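Local coordinates for protein N-acetyl-beta-D glucosaminidase (Rhizomucor miehei CAU432, PDB 4ZM6) that probably hydrolyses terminal beta-N-acetylglucosamine units as a family 3 glycosidase and, through an acetyl-CoA-binding GCN5-related region, probably acetylates glucosamine, at residues S780-T785 with K830-W835; D564-K569 with D787-E792; Y484-F489 with D493-T498; N99-A104 with D369-V374. All blocks are in the same frame, centred on the assembly; numbering follows the deposited sequence.

Contact 1: residues S780-T785 with K830-W835; sequences SDLIWT and KSYVDW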
loop_
_atom_site.group_PDB
_atom_site.type_symbol
_atom_site.label_atom_id
_atom_site.label_comp_id
_atom_site.label_asym_id
_atom_site.label_seq_id
_atom_site.Cartn_x
_atom_site.Cartn_y
_atom_site.Cartn_z
ATOM N N SER A 780 -5.014 -19.383 -26.176
ATOM C CA SER A 780 -5.342 -18.088 -26.760
ATOM C C SER A 780 -4.599 -17.872 -28.079
ATOM O O SER A 780 -4.533 -16.744 -28.568
ATOM C CB SER A 780 -5.012 -16.975 -25.765
ATOM O OG SER A 780 -3.736 -17.179 -25.178
ATOM N N ASP A 781 -4.056 -18.951 -28.656
ATOM C CA ASP A 781 -3.380 -18.900 -29.968
ATOM C C ASP A 781 -4.247 -18.167 -30.986
ATOM O O ASP A 781 -3.804 -17.218 -31.647
ATOM C CB ASP A 781 -3.082 -20.309 -30.510
ATOM C CG ASP A 781 -2.159 -21.120 -29.606
ATOM O OD1 ASP A 781 -2.303 -21.041 -28.369
ATOM O OD2 ASP A 781 -1.306 -21.866 -30.134
ATOM N N LEU A 782 -5.492 -18.616 -31.099
ATOM C CA LEU A 782 -6.437 -18.017 -32.015
ATOM C C LEU A 782 -7.662 -17.575 -31.240
ATOM O O LEU A 782 -8.376 -18.399 -30.678
ATOM C CB LEU A 782 -6.818 -19.013 -33.113
ATOM C CG LEU A 782 -7.891 -18.590 -34.120
ATOM C CD1 LEU A 782 -7.437 -17.396 -34.950
ATOM C CD2 LEU A 782 -8.245 -19.758 -35.027
ATOM N N ILE A 783 -7.882 -16.265 -31.196
ATOM C CA ILE A 783 -9.065 -15.697 -30.551
ATOM C C ILE A 783 -10.009 -15.055 -31.572
ATOM O O ILE A 783 -11.122 -14.651 -31.225
ATOM C CB ILE A 783 -8.682 -14.661 -29.467
ATOM C CG1 ILE A 783 -7.967 -13.445 -30.078
ATOM C CG2 ILE A 783 -7.796 -15.302 -28.412
ATOM C CD1 ILE A 783 -7.754 -12.300 -29.109
ATOM N N TRP A 784 -9.580 -14.981 -32.828
ATOM C CA TRP A 784 -10.317 -14.244 -33.845
ATOM C C TRP A 784 -11.299 -15.162 -34.567
ATOM O O TRP A 784 -11.286 -15.260 -35.796
ATOM C CB TRP A 784 -9.338 -13.610 -34.845
ATOM C CG TRP A 784 -8.275 -12.775 -34.198
ATOM C CD1 TRP A 784 -6.922 -12.967 -34.262
ATOM C CD2 TRP A 784 -8.477 -11.622 -33.383
ATOM N NE1 TRP A 784 -6.272 -12.005 -33.535
ATOM C CE2 TRP A 784 -7.205 -11.163 -32.986
ATOM C CE3 TRP A 784 -9.612 -10.926 -32.951
ATOM C CZ2 TRP A 784 -7.036 -10.038 -32.174
ATOM C CZ3 TRP A 784 -9.441 -9.802 -32.140
ATOM C CH2 TRP A 784 -8.163 -9.375 -31.760
ATOM N N THR A 785 -12.168 -15.813 -33.799
ATOM C CA THR A 785 -13.051 -16.855 -34.331
ATOM C C THR A 785 -14.422 -16.337 -34.768
ATOM O O THR A 785 -15.291 -17.128 -35.137
ATOM C CB THR A 785 -13.262 -17.983 -33.301
ATOM O OG1 THR A 785 -13.775 -17.433 -32.080
ATOM C CG2 THR A 785 -11.953 -18.715 -33.024
ATOM N N LYS A 830 -10.033 -22.023 -42.549
ATOM C CA LYS A 830 -9.251 -20.780 -42.486
ATOM C C LYS A 830 -8.151 -20.894 -41.436
ATOM O O LYS A 830 -8.423 -21.260 -40.300
ATOM C CB LYS A 830 -10.168 -19.598 -42.167
ATOM C CG LYS A 830 -11.211 -19.322 -43.245
ATOM C CD LYS A 830 -12.327 -18.415 -42.734
ATOM C CE LYS A 830 -13.517 -18.369 -43.685
ATOM N NZ LYS A 830 -13.266 -17.506 -44.872
ATOM N N SER A 831 -6.915 -20.568 -41.812
ATOM C CA SER A 831 -5.744 -20.840 -40.968
ATOM C C SER A 831 -4.964 -19.577 -40.587
ATOM O O SER A 831 -4.704 -18.723 -41.426
ATOM C CB SER A 831 -4.814 -21.828 -41.677
ATOM O OG SER A 831 -3.701 -22.154 -40.868
ATOM N N TYR A 832 -4.565 -19.500 -39.318
ATOM C CA TYR A 832 -3.970 -18.307 -38.726
ATOM C C TYR A 832 -2.492 -18.513 -38.424
ATOM O O TYR A 832 -2.140 -19.266 -37.520
ATOM C CB TYR A 832 -4.718 -17.998 -37.429
ATOM C CG TYR A 832 -4.344 -16.721 -36.691
ATOM C CD1 TYR A 832 -4.252 -15.494 -37.349
ATOM C CD2 TYR A 832 -4.153 -16.735 -35.312
ATOM C CE1 TYR A 832 -3.943 -14.332 -36.660
ATOM C CE2 TYR A 832 -3.849 -15.579 -34.616
ATOM C CZ TYR A 832 -3.745 -14.380 -35.291
ATOM O OH TYR A 832 -3.444 -13.241 -34.577
ATOM N N VAL A 833 -1.628 -17.846 -39.186
ATOM C CA VAL A 833 -0.196 -17.830 -38.896
ATOM C C VAL A 833 0.161 -16.451 -38.350
ATOM O O VAL A 833 0.177 -15.467 -39.083
ATOM C CB VAL A 833 0.642 -18.144 -40.146
ATOM C CG1 VAL A 833 2.130 -18.053 -39.831
ATOM C CG2 VAL A 833 0.284 -19.523 -40.682
ATOM N N ASP A 834 0.448 -16.392 -37.055
ATOM C CA ASP A 834 0.549 -15.127 -36.347
ATOM C C ASP A 834 1.995 -14.687 -36.193
ATOM O O ASP A 834 2.879 -15.516 -35.986
ATOM C CB ASP A 834 -0.135 -15.221 -34.973
ATOM C CG ASP A 834 0.514 -16.245 -34.047
ATOM O OD1 ASP A 834 0.616 -17.427 -34.431
ATOM O OD2 ASP A 834 0.909 -15.871 -32.921
ATOM N N TRP A 835 2.211 -13.376 -36.315
ATOM C CA TRP A 835 3.487 -12.729 -36.015
ATOM C C TRP A 835 4.635 -13.372 -36.784
ATOM O O TRP A 835 5.455 -14.090 -36.207
ATOM C CB TRP A 835 3.749 -12.760 -34.501
ATOM C CG TRP A 835 4.931 -11.936 -34.022
ATOM C CD1 TRP A 835 5.905 -11.348 -34.788
ATOM C CD2 TRP A 835 5.277 -11.656 -32.660
ATOM N NE1 TRP A 835 6.815 -10.704 -33.987
ATOM C CE2 TRP A 835 6.457 -10.879 -32.677
ATOM C CE3 TRP A 835 4.701 -11.982 -31.427
ATOM C CZ2 TRP A 835 7.070 -10.420 -31.509
ATOM C CZ3 TRP A 835 5.314 -11.526 -30.262
ATOM C CH2 TRP A 835 6.489 -10.754 -30.314
#
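Tyr832 carries this contact from strand 830-836, meeting Asp781, Leu782 and Trp784 of the loop 780-785. Its ring leaves the strand anti to its own backbone N (chi1 -175°), a setting that sends it across to the loop. Near the ring's root, Leu782 brings CD1 to within 3.4 Å of Tyr832 CD2, approaching obliquely. Further out, the carbonyl O of Asp781 lies at the ring edge, in its plane, 3.4 Å from Tyr832 CE2. Beyond this, Trp784 turns the edge of its five-membered ring toward the tyrosine face in an offset edge-to-face pair, centroids 5.3 Å apart and planes at 86°. Trp784 NE1 also gives a weak, bent hydrogen bond of 3.3 Å to Tyr832 OH, whose stronger partner is Asp688. Asp834, further along, is salt-bridged to Arg655. Strand 830-836 runs parallel to 794-802 and antiparallel to 686-692, a strand from the other acetyltransferase region. The contact thus packs the loop between strands 763-771 and 794-802 onto the mixed sheet of the C-terminal GCN5-related N-acetyltransferase fold.

Contact 2: residues D564-K569 with D787-E792; sequences DWPLRK and DKLFGE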
loop_
_atom_site.group_PDB
_atom_site.type_symbol
_atom_site.label_atom_id
_atom_site.label_comp_id
_atom_site.label_asym_id
_atom_site.label_seq_id
_atom_site.Cartn_x
_atom_site.Cartn_y
_atom_site.Cartn_z
ATOM N N ASP A 564 -13.080 -3.984 -37.304
ATOM C CA ASP A 564 -12.045 -4.875 -37.857
ATOM C C ASP A 564 -11.701 -6.074 -36.967
ATOM O O ASP A 564 -11.134 -7.055 -37.450
ATOM C CB ASP A 564 -10.747 -4.096 -38.120
ATOM C CG ASP A 564 -10.849 -3.155 -39.306
ATOM O OD1 ASP A 564 -11.963 -2.971 -39.842
ATOM O OD2 ASP A 564 -9.802 -2.596 -39.696
ATOM N N TRP A 565 -12.011 -5.980 -35.674
ATOM C CA TRP A 565 -11.607 -6.989 -34.698
ATOM C C TRP A 565 -12.736 -7.330 -33.734
ATOM O O TRP A 565 -12.590 -7.146 -32.525
ATOM C CB TRP A 565 -10.423 -6.489 -33.872
ATOM C CG TRP A 565 -9.316 -5.854 -34.632
ATOM C CD1 TRP A 565 -9.254 -4.559 -35.051
ATOM C CD2 TRP A 565 -8.078 -6.464 -35.023
ATOM N NE1 TRP A 565 -8.065 -4.329 -35.696
ATOM C CE2 TRP A 565 -7.322 -5.479 -35.686
ATOM C CE3 TRP A 565 -7.544 -7.751 -34.886
ATOM C CZ2 TRP A 565 -6.059 -5.735 -36.213
ATOM C CZ3 TRP A 565 -6.283 -8.004 -35.410
ATOM C CH2 TRP A 565 -5.556 -6.996 -36.065
ATOM N N PRO A 566 -13.865 -7.832 -34.253
ATOM C CA PRO A 566 -14.935 -8.256 -33.345
ATOM C C PRO A 566 -14.457 -9.383 -32.426
ATOM O O PRO A 566 -13.795 -10.314 -32.897
ATOM C CB PRO A 566 -16.039 -8.733 -34.292
ATOM C CG PRO A 566 -15.354 -9.011 -35.592
ATOM C CD PRO A 566 -14.201 -8.063 -35.667
ATOM N N LEU A 567 -14.766 -9.286 -31.130
ATOM C CA LEU A 567 -14.220 -10.217 -30.132
ATOM C C LEU A 567 -15.175 -10.432 -28.958
ATOM O O LEU A 567 -15.399 -9.516 -28.170
ATOM C CB LEU A 567 -12.878 -9.685 -29.614
ATOM C CG LEU A 567 -11.997 -10.665 -28.839
ATOM C CD1 LEU A 567 -11.502 -11.789 -29.745
ATOM C CD2 LEU A 567 -10.815 -9.959 -28.192
ATOM N N ARG A 568 -15.714 -11.646 -28.831
ATOM C CA ARG A 568 -16.719 -11.959 -27.799
ATOM C C ARG A 568 -16.162 -11.890 -26.361
ATOM O O ARG A 568 -14.954 -12.008 -26.146
ATOM C CB ARG A 568 -17.339 -13.340 -28.067
ATOM N N LYS A 569 -17.059 -11.714 -25.392
ATOM C CA LYS A 569 -16.698 -11.515 -23.980
ATOM C C LYS A 569 -15.719 -12.549 -23.426
ATOM O O LYS A 569 -14.815 -12.205 -22.657
ATOM C CB LYS A 569 -17.954 -11.507 -23.091
ATOM N N ASP A 787 -17.404 -14.931 -37.020
ATOM C CA ASP A 787 -17.775 -15.341 -38.383
ATOM C C ASP A 787 -17.164 -14.452 -39.472
ATOM O O ASP A 787 -16.876 -14.929 -40.568
ATOM C CB ASP A 787 -19.298 -15.367 -38.553
ATOM C CG ASP A 787 -19.970 -16.389 -37.658
ATOM O OD1 ASP A 787 -19.395 -16.734 -36.598
ATOM O OD2 ASP A 787 -21.081 -16.843 -38.009
ATOM N N LYS A 788 -16.966 -13.168 -39.174
ATOM C CA LYS A 788 -16.457 -12.221 -40.164
ATOM C C LYS A 788 -14.930 -12.265 -40.313
ATOM O O LYS A 788 -14.374 -11.600 -41.185
ATOM C CB LYS A 788 -16.921 -10.801 -39.817
ATOM N N LEU A 789 -14.256 -13.046 -39.472
ATOM C CA LEU A 789 -12.796 -13.157 -39.511
ATOM C C LEU A 789 -12.405 -14.588 -39.893
ATOM O O LEU A 789 -12.635 -14.999 -41.029
ATOM C CB LEU A 789 -12.198 -12.739 -38.156
ATOM C CG LEU A 789 -12.521 -11.334 -37.649
ATOM C CD1 LEU A 789 -11.715 -11.059 -36.389
ATOM C CD2 LEU A 789 -12.248 -10.285 -38.716
ATOM N N PHE A 790 -11.809 -15.333 -38.961
ATOM C CA PHE A 790 -11.641 -16.775 -39.100
ATOM C C PHE A 790 -12.916 -17.366 -38.519
ATOM O O PHE A 790 -13.551 -16.749 -37.672
ATOM C CB PHE A 790 -10.417 -17.263 -38.323
ATOM C CG PHE A 790 -9.128 -16.623 -38.759
ATOM C CD1 PHE A 790 -8.801 -15.334 -38.359
ATOM C CD2 PHE A 790 -8.239 -17.306 -39.574
ATOM C CE1 PHE A 790 -7.620 -14.743 -38.768
ATOM C CE2 PHE A 790 -7.056 -16.719 -39.981
ATOM C CZ PHE A 790 -6.748 -15.437 -39.580
ATOM N N GLY A 791 -13.315 -18.542 -38.967
ATOM C CA GLY A 791 -14.626 -19.054 -38.580
ATOM C C GLY A 791 -14.607 -19.856 -37.298
ATOM O O GLY A 791 -13.753 -19.664 -36.433
ATOM N N GLU A 792 -15.591 -20.742 -37.187
ATOM C CA GLU A 792 -15.562 -21.850 -36.246
ATOM C C GLU A 792 -14.564 -22.889 -36.740
ATOM O O GLU A 792 -13.778 -23.429 -35.966
ATOM C CB GLU A 792 -16.943 -22.495 -36.158
ATOM C CG GLU A 792 -17.997 -21.617 -35.513
ATOM C CD GLU A 792 -17.955 -21.702 -34.006
ATOM O OE1 GLU A 792 -18.221 -22.801 -33.476
ATOM O OE2 GLU A 792 -17.656 -20.678 -33.356
#
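Leu789 extends its branched end to the CD corner of Pro566, with Leu789 CD1 4.0 Å from Pro566 CD. This is a loop-to-loop contact between the two GCN5-related acetyltransferase regions: residues 564-569 bridge helices 546-561 and 569-577 of the first, while 787-792 precede strand 794-802 of the second. Leucine CG stands anti to its own carbonyl carbon (chi1 -58°), and CD1 continues the chain away from CA (chi2 -174°), so the side chain spans the gap between backbones whose nearest CA atoms, those of Trp565 and Leu789, are 7.9 Å apart. The two methyls divide the work. Leu789 CD1 faces the proline and comes within 4.4 Å of Trp565 CA, while CD2 is directed to the backbone of Asp564. No hydrogen bond links the segments, and the join is essentially apolar packing, partly buried and small in area. Trp565 directs its CB away from Leu789; its ring makes a cation-pi contact with Arg851 and meets Phe657 edge-to-face. Trp784 and Trp850 also pack on Leu789, placing the leucine beside an aromatic group at the junction of the two regions. The carbonyl O of Asp564, which accepts a hydrogen bond from Arg851 NH2, lies 3.6 Å from Leu789 CD2.

Contact 3: residues Y484-F489 with D493-T498; sequences YDQMCF and DTYLVT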
loop_
_atom_site.group_PDB
_atom_site.type_symbol
_atom_site.label_atom_id
_atom_site.label_comp_id
_atom_site.label_asym_id
_atom_site.label_seq_id
_atom_site.Cartn_x
_atom_site.Cartn_y
_atom_site.Cartn_z
ATOM N N TYR A 484 1.526 29.519 -3.524
ATOM C CA TYR A 484 0.737 29.821 -2.324
ATOM C C TYR A 484 0.332 31.301 -2.192
ATOM O O TYR A 484 -0.518 31.636 -1.366
ATOM C CB TYR A 484 1.500 29.400 -1.062
ATOM C CG TYR A 484 1.983 27.953 -1.023
ATOM C CD1 TYR A 484 1.099 26.900 -0.786
ATOM C CD2 TYR A 484 3.333 27.650 -1.179
ATOM C CE1 TYR A 484 1.543 25.590 -0.733
ATOM C CE2 TYR A 484 3.789 26.345 -1.128
ATOM C CZ TYR A 484 2.892 25.315 -0.903
ATOM O OH TYR A 484 3.357 24.013 -0.850
ATOM N N ASP A 485 0.916 32.173 -3.013
ATOM C CA ASP A 485 0.793 33.627 -2.830
ATOM C C ASP A 485 -0.637 34.137 -2.593
ATOM O O ASP A 485 -0.821 35.110 -1.855
ATOM C CB ASP A 485 1.417 34.372 -4.020
ATOM C CG ASP A 485 2.932 34.221 -4.085
ATOM O OD1 ASP A 485 3.524 33.624 -3.163
ATOM O OD2 ASP A 485 3.542 34.705 -5.062
ATOM N N GLN A 486 -1.640 33.495 -3.201
ATOM C CA GLN A 486 -3.029 33.958 -3.073
ATOM C C GLN A 486 -3.571 33.819 -1.659
ATOM O O GLN A 486 -4.570 34.455 -1.315
ATOM C CB GLN A 486 -3.964 33.250 -4.059
ATOM C CG GLN A 486 -5.408 33.736 -3.966
ATOM C CD GLN A 486 -6.293 33.274 -5.106
ATOM O OE1 GLN A 486 -7.078 34.056 -5.638
ATOM N NE2 GLN A 486 -6.187 32.003 -5.476
ATOM N N MET A 487 -2.918 33.004 -0.835
ATOM C CA MET A 487 -3.269 32.929 0.581
ATOM C C MET A 487 -3.248 34.314 1.241
ATOM O O MET A 487 -3.990 34.556 2.192
ATOM C CB MET A 487 -2.332 31.966 1.319
ATOM C CG MET A 487 -0.938 32.517 1.570
ATOM S SD MET A 487 0.218 31.242 2.084
ATOM C CE MET A 487 -0.404 30.859 3.722
ATOM N N CYS A 488 -2.398 35.209 0.732
ATOM C CA CYS A 488 -2.294 36.592 1.218
ATOM C C CYS A 488 -3.345 37.564 0.641
ATOM O O CYS A 488 -3.485 38.682 1.134
ATOM C CB CYS A 488 -0.890 37.137 0.930
ATOM S SG CYS A 488 0.440 36.157 1.672
ATOM N N PHE A 489 -4.067 37.150 -0.399
ATOM C CA PHE A 489 -5.124 37.982 -0.989
ATOM C C PHE A 489 -6.253 37.138 -1.605
ATOM O O PHE A 489 -6.415 37.101 -2.824
ATOM C CB PHE A 489 -4.529 38.961 -2.018
ATOM C CG PHE A 489 -3.418 38.377 -2.860
ATOM C CD1 PHE A 489 -3.694 37.666 -4.022
ATOM C CD2 PHE A 489 -2.088 38.556 -2.495
ATOM C CE1 PHE A 489 -2.668 37.138 -4.795
ATOM C CE2 PHE A 489 -1.063 38.028 -3.265
ATOM C CZ PHE A 489 -1.353 37.316 -4.416
ATOM N N ASP A 493 -10.130 37.661 -7.534
ATOM C CA ASP A 493 -11.056 36.776 -8.238
ATOM C C ASP A 493 -10.379 35.948 -9.319
ATOM O O ASP A 493 -10.888 34.889 -9.697
ATOM C CB ASP A 493 -12.187 37.593 -8.875
ATOM C CG ASP A 493 -13.144 38.176 -7.847
ATOM O OD1 ASP A 493 -13.432 37.493 -6.841
ATOM O OD2 ASP A 493 -13.616 39.317 -8.053
ATOM N N THR A 494 -9.239 36.415 -9.817
ATOM C CA THR A 494 -8.606 35.768 -10.965
ATOM C C THR A 494 -7.090 35.633 -10.748
ATOM O O THR A 494 -6.354 36.619 -10.751
ATOM C CB THR A 494 -9.019 36.457 -12.295
ATOM O OG1 THR A 494 -7.943 36.427 -13.240
ATOM C CG2 THR A 494 -9.469 37.897 -12.055
ATOM N N TYR A 495 -6.658 34.385 -10.557
ATOM C CA TYR A 495 -5.307 34.048 -10.114
ATOM C C TYR A 495 -4.846 32.756 -10.789
ATOM O O TYR A 495 -5.629 31.814 -10.940
ATOM C CB TYR A 495 -5.316 33.876 -8.591
ATOM C CG TYR A 495 -4.021 33.388 -7.964
ATOM C CD1 TYR A 495 -2.934 34.238 -7.807
ATOM C CD2 TYR A 495 -3.902 32.080 -7.494
ATOM C CE1 TYR A 495 -1.756 33.794 -7.226
ATOM C CE2 TYR A 495 -2.732 31.629 -6.909
ATOM C CZ TYR A 495 -1.665 32.491 -6.778
ATOM O OH TYR A 495 -0.506 32.049 -6.193
ATOM N N LEU A 496 -3.580 32.727 -11.201
ATOM C CA LEU A 496 -2.986 31.538 -11.824
ATOM C C LEU A 496 -1.558 31.342 -11.333
ATOM O O LEU A 496 -0.983 32.230 -10.715
ATOM C CB LEU A 496 -3.009 31.634 -13.358
ATOM C CG LEU A 496 -2.075 32.646 -14.042
ATOM C CD1 LEU A 496 -1.661 32.152 -15.421
ATOM C CD2 LEU A 496 -2.712 34.024 -14.139
ATOM N N VAL A 497 -0.990 30.176 -11.614
ATOM C CA VAL A 497 0.338 29.827 -11.117
ATOM C C VAL A 497 1.150 29.120 -12.201
ATOM O O VAL A 497 0.601 28.351 -12.994
ATOM C CB VAL A 497 0.252 28.955 -9.843
ATOM C CG1 VAL A 497 -0.349 29.757 -8.697
ATOM C CG2 VAL A 497 -0.560 27.686 -10.087
ATOM N N THR A 498 2.449 29.412 -12.245
ATOM C CA THR A 498 3.333 28.870 -13.271
ATOM C C THR A 498 4.385 27.940 -12.692
ATOM O O THR A 498 5.118 27.301 -13.445
ATOM C CB THR A 498 4.045 29.994 -14.054
ATOM O OG1 THR A 498 5.139 30.518 -13.289
ATOM C CG2 THR A 498 3.065 31.122 -14.392
#
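Gln486 and Tyr495 each hold CG anti to their backbone N (chi1 -179° and 174°), and these settings let the two side chains lie antiparallel, each end near the other's root. The glutamine begins its run over the tyrosine ring: Gln486 CB sits above the centre of one face, 3.5 Å from the Tyr495 centroid and 12° off the ring normal, a CH-pi contact. Beyond CG the chain stays extended and carries the amide back toward the CB end of the tyrosine, its plane 41° from that of the ring.

Phe489 meets the tyrosine from another direction, the two side chains crossing at about a right angle. Tyr495 CD1 lies at the edge of the phenylalanine ring, 4.2 Å from Phe489 CE1. A face of the Phe489 ring is taken by its own segment, with Asp485 O and Gln486 CA above its rim; the backbone bond from Phe489 N to Gln486 O, 2.9 Å, closes this end of the 3-10 turn. At the far end, Tyr495 OH reaches the start of the turn, 3.7 Å from Asp485 CB, and its hydrogen bond goes to Pro483 O. The Asp485 carboxylate turns instead to Thr452 and Ala455.

The 3-10 segment belongs to the connection from strand 475-479 to its parallel neighbour 494-497, and the Tyr495 ring lies between the connection and the sheet. The six-stranded mixed sheet fits the alpha/beta sandwich domain following the barrel in family 3 glycosidases. Strand 373-377 runs antiparallel along the other side of 494-497, while Leu496, directed away from the turn, packs on helix 503-513.

Contact 4: residues N99-A104 with D369-V374; sequences NMALGA and DRVPTV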
loop_
_atom_site.group_PDB
_atom_site.type_symbol
_atom_site.label_atom_id
_atom_site.label_comp_id
_atom_site.label_asym_id
_atom_site.label_seq_id
_atom_site.Cartn_x
_atom_site.Cartn_y
_atom_site.Cartn_z
ATOM N N ASN A 99 10.478 20.550 -10.685
ATOM C CA ASN A 99 9.695 19.565 -9.949
ATOM C C ASN A 99 8.201 19.880 -9.780
ATOM O O ASN A 99 7.374 19.161 -10.332
ATOM C CB ASN A 99 10.367 19.228 -8.608
ATOM C CG ASN A 99 11.482 18.189 -8.751
ATOM O OD1 ASN A 99 12.041 17.991 -9.835
ATOM N ND2 ASN A 99 11.807 17.520 -7.652
ATOM N N MET A 100 7.831 20.927 -9.049
ATOM C CA MET A 100 6.399 21.169 -8.815
ATOM C C MET A 100 5.638 21.399 -10.123
ATOM O O MET A 100 4.460 21.062 -10.226
ATOM C CB MET A 100 6.148 22.333 -7.852
ATOM C CG MET A 100 4.724 22.346 -7.300
ATOM S SD MET A 100 4.436 23.504 -5.942
ATOM C CE MET A 100 5.472 22.804 -4.662
ATOM N N ALA A 101 6.306 21.964 -11.123
ATOM C CA ALA A 101 5.706 22.089 -12.446
ATOM C C ALA A 101 5.244 20.713 -12.904
ATOM O O ALA A 101 4.069 20.523 -13.218
ATOM C CB ALA A 101 6.696 22.682 -13.436
ATOM N N LEU A 102 6.172 19.754 -12.902
ATOM C CA LEU A 102 5.875 18.359 -13.249
ATOM C C LEU A 102 4.787 17.750 -12.356
ATOM O O LEU A 102 3.923 17.016 -12.842
ATOM C CB LEU A 102 7.145 17.495 -13.177
ATOM C CG LEU A 102 8.191 17.726 -14.267
ATOM C CD1 LEU A 102 9.521 17.087 -13.895
ATOM C CD2 LEU A 102 7.696 17.206 -15.611
ATOM N N GLY A 103 4.834 18.043 -11.058
ATOM C CA GLY A 103 3.799 17.579 -10.138
ATOM C C GLY A 103 2.416 18.053 -10.549
ATOM O O GLY A 103 1.459 17.277 -10.577
ATOM N N ALA A 104 2.320 19.336 -10.876
ATOM C CA ALA A 104 1.074 19.931 -11.351
ATOM C C ALA A 104 0.638 19.315 -12.677
ATOM O O ALA A 104 -0.552 19.093 -12.905
ATOM C CB ALA A 104 1.239 21.439 -11.503
ATOM N N ASP A 369 2.906 23.766 -22.115
ATOM C CA ASP A 369 1.484 24.040 -22.388
ATOM C C ASP A 369 0.535 23.289 -21.447
ATOM O O ASP A 369 -0.654 23.621 -21.359
ATOM C CB ASP A 369 1.126 23.669 -23.831
ATOM C CG ASP A 369 1.706 24.627 -24.852
ATOM O OD1 ASP A 369 2.283 25.665 -24.464
ATOM O OD2 ASP A 369 1.575 24.345 -26.059
ATOM N N ARG A 370 1.056 22.269 -20.770
ATOM C CA ARG A 370 0.280 21.458 -19.836
ATOM C C ARG A 370 0.626 21.765 -18.367
ATOM O O ARG A 370 0.195 21.036 -17.471
ATOM C CB ARG A 370 0.539 19.968 -20.118
ATOM C CG ARG A 370 0.373 19.542 -21.577
ATOM C CD ARG A 370 0.969 18.162 -21.848
ATOM N NE ARG A 370 0.377 17.098 -21.027
ATOM C CZ ARG A 370 0.918 15.894 -20.823
ATOM N NH1 ARG A 370 2.095 15.571 -21.358
ATOM N NH2 ARG A 370 0.286 15.007 -20.057
ATOM N N VAL A 371 1.402 22.826 -18.125
ATOM C CA VAL A 371 1.921 23.131 -16.778
ATOM C C VAL A 371 1.098 24.152 -15.973
ATOM O O VAL A 371 0.575 23.810 -14.915
ATOM C CB VAL A 371 3.404 23.563 -16.830
ATOM C CG1 VAL A 371 3.848 24.204 -15.522
ATOM C CG2 VAL A 371 4.290 22.366 -17.154
ATOM N N PRO A 372 0.986 25.403 -16.448
ATOM C CA PRO A 372 0.348 26.370 -15.557
ATOM C C PRO A 372 -1.115 26.056 -15.250
ATOM O O PRO A 372 -1.815 25.457 -16.071
ATOM C CB PRO A 372 0.470 27.692 -16.320
ATOM C CG PRO A 372 0.555 27.294 -17.745
ATOM C CD PRO A 372 1.292 25.988 -17.764
ATOM N N THR A 373 -1.545 26.465 -14.059
ATOM C CA THR A 373 -2.881 26.204 -13.554
ATOM C C THR A 373 -3.621 27.524 -13.331
ATOM O O THR A 373 -3.063 28.464 -12.768
ATOM C CB THR A 373 -2.821 25.459 -12.203
ATOM O OG1 THR A 373 -1.870 24.390 -12.271
ATOM C CG2 THR A 373 -4.184 24.907 -11.831
ATOM N N VAL A 374 -4.870 27.589 -13.779
ATOM C CA VAL A 374 -5.774 28.670 -13.413
ATOM C C VAL A 374 -6.440 28.216 -12.126
ATOM O O VAL A 374 -7.158 27.214 -12.118
ATOM C CB VAL A 374 -6.835 28.911 -14.496
ATOM C CG1 VAL A 374 -7.823 29.970 -14.045
ATOM C CG2 VAL A 374 -6.168 29.310 -15.808
#
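Ala101 and Val371 form the apolar part of this buried contact, where helix 99-105 of the family 3 glycosidase N-terminal region, of the TIM-barrel clan, meets the chain entering strand 373-377 of the mixed beta sheet of an alpha/beta domain. Val371 CG1, anti to the backbone N (chi1 166°), is the branch that touches, at 3.8 Å from Ala101 CB. The small alanine lets the backbones come close: the CA atoms of Ala101 and Val371 are 5.8 Å apart. Leu105, just past the segment on the same helix, also packs on Val371.

A second kind of approach sets a methyl against polar atoms. Ala104, one helical turn after Ala101, points its CB toward the other segment and lies 4.2 Å from Val371 O. Val371 O accepts a hydrogen bond from Ser521 OG.

Hydrogen bonds between the two segments are absent; the polar links run through neighbours. Ala104 is joined by its backbone to Arg522, and Thr373 pairs by its backbone with Val497 in the adjacent strand. Arg520 is an acetyl-CoA-binding residue, its side chain about 8 Å from that of Thr373, while the bound acetyl-CoA is about 12 Å from the threonine side chain. Thr373 OG1, hydrogen-bonded to the hydroxyls of Tyr499 and Ser521, stands 4.4 Å from Ala104 CB.

The four contacts fall into two pairs at well-separated parts of the chain. Contacts 3 and 4 have centres about 15 Å apart and share one mixed sheet, in which strands 494-497 and 373-377 are neighbours. Contacts 1 and 2, with centres about 10 Å apart, share the loop between strands 763-771 and 794-802 and touch through Trp784 and Phe790. The centres of contacts 1 and 3 lie about 59 Å apart. Along the chain contact 4 closes first, then contact 3, whereas contacts 2 and 1 alternate their segments. Contact 4 thus ties the family 3 N-terminal region to the sheet that also carries contact 3, probably the second domain of the glycosidase; the other pair belongs to the junction of the two acetyltransferase regions.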